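Putative phosphatase (Bacteroides thetaiotaomicron, PDB 3KYA) is a putative phosphatase, a predicted hydrolase whose function is inferred rather than established, with zinc ions bound in the crystal. Local coordinates at residues V107-G112 against T467-S472; R444-L449 against V460-G465. All coordinates share one frame; numbering follows the deposited sequence. Where two conformers were deposited one is given.

In the fold
Interactions 1 and 2 lie in one antiparallel sheet, their centres about 10 Å apart, and each contributes one of two neighbouring strands, 467-473 from interaction 1 and 457-462 from interaction 2. Across the sheet the order is 435-436, 105-110, 467-473, 457-462, 446-452, so interaction 1 joins the second and third strands and interaction 2 the last two. Along the chain, 107-112 comes first, followed some 330 residues later by 444-449, 460-465 and 467-472. Interaction 2 is therefore a local hairpin, whereas interaction 1 brings an early strand back to the end of the chain. With five further sheets of four or five strands, this fits a six-bladed beta-propeller whose ring is closed by the blade described here.

Interaction 1: V107-G112 against T467-S472; sequences VGTLCG and TIRTIS. With EDO (1,2-ethanediol), chain J.
Arg469 reaches across to Gly108 O and Val107 CG1 from the neighbouring strand. Its CG lies anti to the carbonyl carbon (chi1 -50°), and the chain then bends twice; Arg469 NE donates to Gly108 O at 3.3 Å. This donor stands above the carbonyl plane, and Thr470 N reaches Gly108 O from the opposite face at 2.9 Å, so two bonds grip it. Beyond NE, Arg469 NH2 lies 3.4 Å from Val107 CG1 and is salt-bridged to Asp434, which also bonds Thr109 OG1, while NH1 pairs with Asp462. An alanine at Arg469 would probably leave Asp434 and Asp462 without their positive partner and Gly108 O with one donor fewer.

Backbone bonds follow an antiparallel register broken by a classic beta bulge: Leu110 and Cys111 both face Ile468, whose O takes Leu110 N at 2.8 Å and Cys111 N only weakly. Apolar contact gathers at the bulge, where Leu110 CD2 lies 3.9 Å from Ile468 CG2, the two side chains side by side. Cys111 SG, where the chain turns a corner, meets Ile468 CG1.

A 1,2-ethanediol bonds Gly112 O. Strand 457-462 flanks 467-473 on its other edge, and Leu110 and Ile468 both pack on Ile167 of strand 161-168.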
loop_
_atom_site.group_PDB
_atom_site.type_symbol
_atom_site.label_atom_id
_atom_site.label_comp_id
_atom_site.label_asym_id
_atom_site.label_seq_id
_atom_site.Cartn_x
_atom_site.Cartn_y
_atom_site.Cartn_z
ATOM N N VAL A 107 -2.945 17.699 10.791
ATOM C CA VAL A 107 -1.802 18.513 11.203
ATOM C C VAL A 107 -2.353 19.757 11.915
ATOM O O VAL A 107 -3.364 20.312 11.499
ATOM C CB VAL A 107 -0.915 18.919 10.022
ATOM C CG1 VAL A 107 0.290 19.755 10.495
ATOM C CG2 VAL A 107 -0.431 17.674 9.264
ATOM N N GLY A 108 -1.702 20.148 13.003
ATOM C CA GLY A 108 -2.062 21.349 13.774
ATOM C C GLY A 108 -0.817 22.162 14.073
ATOM O O GLY A 108 0.297 21.734 13.750
ATOM N N THR A 109 -0.996 23.326 14.696
ATOM C CA THR A 109 0.133 24.175 15.075
ATOM C C THR A 109 0.055 24.405 16.578
ATOM O O THR A 109 -0.913 24.987 17.065
ATOM C CB THR A 109 0.142 25.502 14.299
ATOM O OG1 THR A 109 0.194 25.227 12.884
ATOM C CG2 THR A 109 1.366 26.383 14.694
ATOM N N LEU A 110 1.063 23.920 17.307
ATOM C CA LEU A 110 1.092 24.034 18.777
ATOM C C LEU A 110 1.534 25.418 19.256
ATOM O O LEU A 110 0.867 26.051 20.084
ATOM C CB LEU A 110 2.072 22.999 19.351
ATOM C CG LEU A 110 2.217 22.956 20.873
ATOM C CD1 LEU A 110 0.937 22.379 21.509
ATOM C CD2 LEU A 110 3.471 22.199 21.290
ATOM N N CYS A 111 2.692 25.865 18.787
ATOM C CA CYS A 111 3.233 27.156 19.222
ATOM C C CYS A 111 4.254 27.663 18.241
ATOM O O CYS A 111 4.718 26.911 17.375
ATOM C CB CYS A 111 3.849 27.044 20.616
ATOM S SG CYS A 111 5.186 25.854 20.751
ATOM N N GLY A 112 4.611 28.936 18.385
ATOM C CA GLY A 112 5.514 29.588 17.450
ATOM C C GLY A 112 4.711 30.252 16.345
ATOM O O GLY A 112 3.538 29.924 16.125
ATOM N N THR A 467 7.875 26.974 13.848
ATOM C CA THR A 467 6.785 26.436 14.649
ATOM C C THR A 467 6.989 24.987 15.092
ATOM O O THR A 467 7.799 24.222 14.516
ATOM C CB THR A 467 5.468 26.429 13.833
ATOM O OG1 THR A 467 5.700 25.816 12.553
ATOM C CG2 THR A 467 4.941 27.846 13.599
ATOM N N ILE A 468 6.257 24.638 16.144
ATOM C CA ILE A 468 6.109 23.260 16.560
ATOM C C ILE A 468 4.709 22.890 16.075
ATOM O O ILE A 468 3.728 23.572 16.419
ATOM C CB ILE A 468 6.203 23.051 18.071
ATOM C CG1 ILE A 468 7.554 23.528 18.629
ATOM C CG2 ILE A 468 5.969 21.590 18.396
ATOM C CD1 ILE A 468 8.797 22.840 18.026
ATOM N N ARG A 469 4.630 21.843 15.249
ATOM C CA ARG A 469 3.386 21.347 14.677
ATOM C C ARG A 469 3.004 20.043 15.370
ATOM O O ARG A 469 3.838 19.406 16.018
ATOM C CB ARG A 469 3.532 21.074 13.179
ATOM C CG ARG A 469 4.141 22.187 12.361
ATOM C CD ARG A 469 3.245 23.381 12.224
ATOM N NE ARG A 469 2.072 23.137 11.386
ATOM C CZ ARG A 469 2.063 23.160 10.055
ATOM N NH1 ARG A 469 3.178 23.383 9.359
ATOM N NH2 ARG A 469 0.919 22.957 9.407
ATOM N N THR A 470 1.736 19.674 15.261
ATOM C CA THR A 470 1.255 18.422 15.805
ATOM C C THR A 470 0.617 17.601 14.698
ATOM O O THR A 470 0.148 18.158 13.711
ATOM C CB THR A 470 0.183 18.627 16.905
ATOM O OG1 THR A 470 -0.907 19.401 16.391
ATOM C CG2 THR A 470 0.779 19.330 18.120
ATOM N N ILE A 471 0.638 16.280 14.849
ATOM C CA ILE A 471 -0.149 15.392 13.990
ATOM C C ILE A 471 -0.892 14.536 14.991
ATOM O O ILE A 471 -0.275 13.776 15.747
ATOM C CB ILE A 471 0.662 14.528 13.043
ATOM C CG1 ILE A 471 1.577 15.411 12.189
ATOM C CG2 ILE A 471 -0.310 13.700 12.166
ATOM C CD1 ILE A 471 2.544 14.635 11.254
ATOM N N SER A 472 -2.212 14.675 15.015
ATOM C CA SER A 472 -3.043 13.991 16.004
ATOM C C SER A 472 -4.468 13.878 15.506
ATOM O O SER A 472 -4.846 14.544 14.540
ATOM C CB SER A 472 -3.032 14.761 17.323
ATOM O OG SER A 472 -3.524 16.071 17.145
HETATM C C1 EDO J . -0.741 29.310 19.035
HETATM O O1 EDO J . -1.897 28.467 19.117
HETATM C C2 EDO J . 0.005 29.037 17.728
HETATM O O2 EDO J . 0.739 30.198 17.308
#

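Interaction 2: R444-L449 against V460-G465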
loop_
_atom_site.group_PDB
_atom_site.type_symbol
_atom_site.label_atom_id
_atom_site.label_comp_id
_atom_site.label_asym_id
_atom_site.label_seq_id
_atom_site.Cartn_x
_atom_site.Cartn_y
_atom_site.Cartn_z
ATOM N N ARG A 444 7.208 23.728 6.111
ATOM C CA ARG A 444 8.382 24.296 5.439
ATOM C C ARG A 444 9.494 23.318 5.848
ATOM O O ARG A 444 9.190 22.143 6.113
ATOM C CB ARG A 444 8.625 25.764 5.809
ATOM C CG ARG A 444 7.427 26.658 5.455
ATOM C CD ARG A 444 7.708 28.133 5.538
ATOM N NE ARG A 444 8.637 28.545 4.490
ATOM C CZ ARG A 444 8.860 29.798 4.122
ATOM N NH1 ARG A 444 8.227 30.803 4.714
ATOM N NH2 ARG A 444 9.724 30.042 3.153
ATOM N N ASP A 445 10.761 23.732 5.881
ATOM C CA ASP A 445 11.838 22.785 6.253
ATOM C C ASP A 445 11.574 22.137 7.632
ATOM O O ASP A 445 11.446 22.840 8.634
ATOM C CB ASP A 445 13.209 23.467 6.274
ATOM C CG ASP A 445 13.555 24.163 4.966
ATOM O OD1 ASP A 445 12.708 24.936 4.428
ATOM O OD2 ASP A 445 14.708 23.965 4.509
ATOM N N VAL A 446 11.526 20.808 7.675
ATOM C CA VAL A 446 11.234 20.048 8.906
ATOM C C VAL A 446 12.456 19.250 9.365
ATOM O O VAL A 446 13.004 18.454 8.609
ATOM C CB VAL A 446 9.989 19.126 8.731
ATOM C CG1 VAL A 446 8.699 19.935 8.886
ATOM C CG2 VAL A 446 10.032 18.373 7.382
ATOM N N SER A 447 12.844 19.437 10.626
ATOM C CA SER A 447 14.081 18.844 11.174
ATOM C C SER A 447 13.915 17.916 12.386
ATOM O O SER A 447 14.717 16.997 12.571
ATOM C CB SER A 447 15.057 19.980 11.551
ATOM O OG SER A 447 14.465 20.879 12.491
ATOM N N GLY A 448 12.903 18.172 13.207
ATOM C CA GLY A 448 12.656 17.409 14.433
ATOM C C GLY A 448 11.333 16.664 14.415
ATOM O O GLY A 448 10.361 17.119 13.792
ATOM N N LEU A 449 11.299 15.522 15.106
ATOM C CA LEU A 449 10.125 14.660 15.147
ATOM C C LEU A 449 10.150 13.741 16.358
ATOM O O LEU A 449 11.183 13.117 16.654
ATOM C CB LEU A 449 10.070 13.782 13.876
ATOM C CG LEU A 449 8.829 12.915 13.665
ATOM C CD1 LEU A 449 7.617 13.790 13.386
ATOM C CD2 LEU A 449 9.038 11.888 12.509
ATOM N N VAL A 460 6.260 17.899 15.644
ATOM C CA VAL A 460 7.174 18.141 14.555
ATOM C C VAL A 460 7.814 19.510 14.695
ATOM O O VAL A 460 7.113 20.478 14.947
ATOM C CB VAL A 460 6.411 18.147 13.224
ATOM C CG1 VAL A 460 7.380 18.343 12.061
ATOM C CG2 VAL A 460 5.573 16.855 13.066
ATOM N N HIS A 461 9.130 19.602 14.510
ATOM C CA HIS A 461 9.797 20.888 14.514
ATOM C C HIS A 461 9.929 21.393 13.082
ATOM O O HIS A 461 10.729 20.857 12.292
ATOM C CB HIS A 461 11.161 20.822 15.198
ATOM C CG HIS A 461 11.924 22.105 15.127
ATOM N ND1 HIS A 461 13.294 22.154 14.941
ATOM C CD2 HIS A 461 11.498 23.391 15.126
ATOM C CE1 HIS A 461 13.679 23.417 14.897
ATOM N NE2 HIS A 461 12.610 24.189 14.987
ATOM N N ASP A 462 9.124 22.407 12.756
ATOM C CA ASP A 462 9.096 23.021 11.430
ATOM C C ASP A 462 10.060 24.218 11.538
ATOM O O ASP A 462 9.693 25.324 11.937
ATOM C CB ASP A 462 7.661 23.397 11.086
ATOM C CG ASP A 462 7.472 23.835 9.648
ATOM O OD1 ASP A 462 8.421 24.345 9.032
ATOM O OD2 ASP A 462 6.328 23.707 9.157
ATOM N N GLN A 463 11.316 23.919 11.231
ATOM C CA GLN A 463 12.421 24.869 11.357
ATOM C C GLN A 463 12.213 26.190 10.635
ATOM O O GLN A 463 12.450 27.241 11.226
ATOM C CB GLN A 463 13.722 24.246 10.836
ATOM C CG GLN A 463 14.949 25.130 10.993
ATOM C CD GLN A 463 16.046 24.769 10.006
ATOM O OE1 GLN A 463 15.978 23.735 9.335
ATOM N NE2 GLN A 463 17.057 25.618 9.907
ATOM N N VAL A 464 11.793 26.148 9.368
ATOM C CA VAL A 464 11.626 27.387 8.588
ATOM C C VAL A 464 10.243 28.043 8.793
ATOM O O VAL A 464 10.109 29.255 8.706
ATOM C CB VAL A 464 12.068 27.171 7.102
ATOM C CG1 VAL A 464 11.679 28.348 6.212
ATOM C CG2 VAL A 464 13.598 26.952 7.048
ATOM N N GLY A 465 9.233 27.258 9.147
ATOM C CA GLY A 465 7.963 27.845 9.573
ATOM C C GLY A 465 8.104 28.488 10.960
ATOM O O GLY A 465 7.277 29.323 11.374
#
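Arg444 runs past the turn at Val464 and Gly465, and its side chain can be followed outward. Arg444 CB sits 3.5 Å from Asp462 OD1 and also close to Gly465 N; CG continues past that same nitrogen. CD lies about equally near Gly465 N and Val464 CG1. A bend at chi3 (68°) places Arg444 NE 3.5 Å from Val464 CG1, and this methyl lies over one face of the guanidinium, offset toward its rim, with the two side chains crossing at about a right angle. Trp430 adds a cation-pi contact to the same group.

The backbone N of Arg444 is held by Asp462: OD2 accepts it at 3.2 Å on the syn side, and OD1 does so weakly. Asp462 OD1 also takes Gly465 N at 3.0 Å, from above the carboxylate plane, an Asx motif that ties the start of the turn to its end. Asp445 packs on the other methyl of Val464, its OD1 3.4 Å from Val464 CG2, while its OD2 is salt-bridged to Arg398.

Further along, Ser447 N meets His461 O almost straight along the C=O axis, and His461 N bonds Gly448 O at 2.9 Å. A CB on Gly448 would collide with His461 CB. Ser447 OG bonds Gly142 N and His461 NE2 bonds Phe138 O, linking this face to strand 141-147 and the loop before it; Val446, Leu449 and Val460 instead touch Val396 of strand 391-397. Ser447 and Gly448 both facing His461 make a classic beta bulge in a hairpin packed between two adjacent sheets, as in the inner strands of a beta-propeller blade.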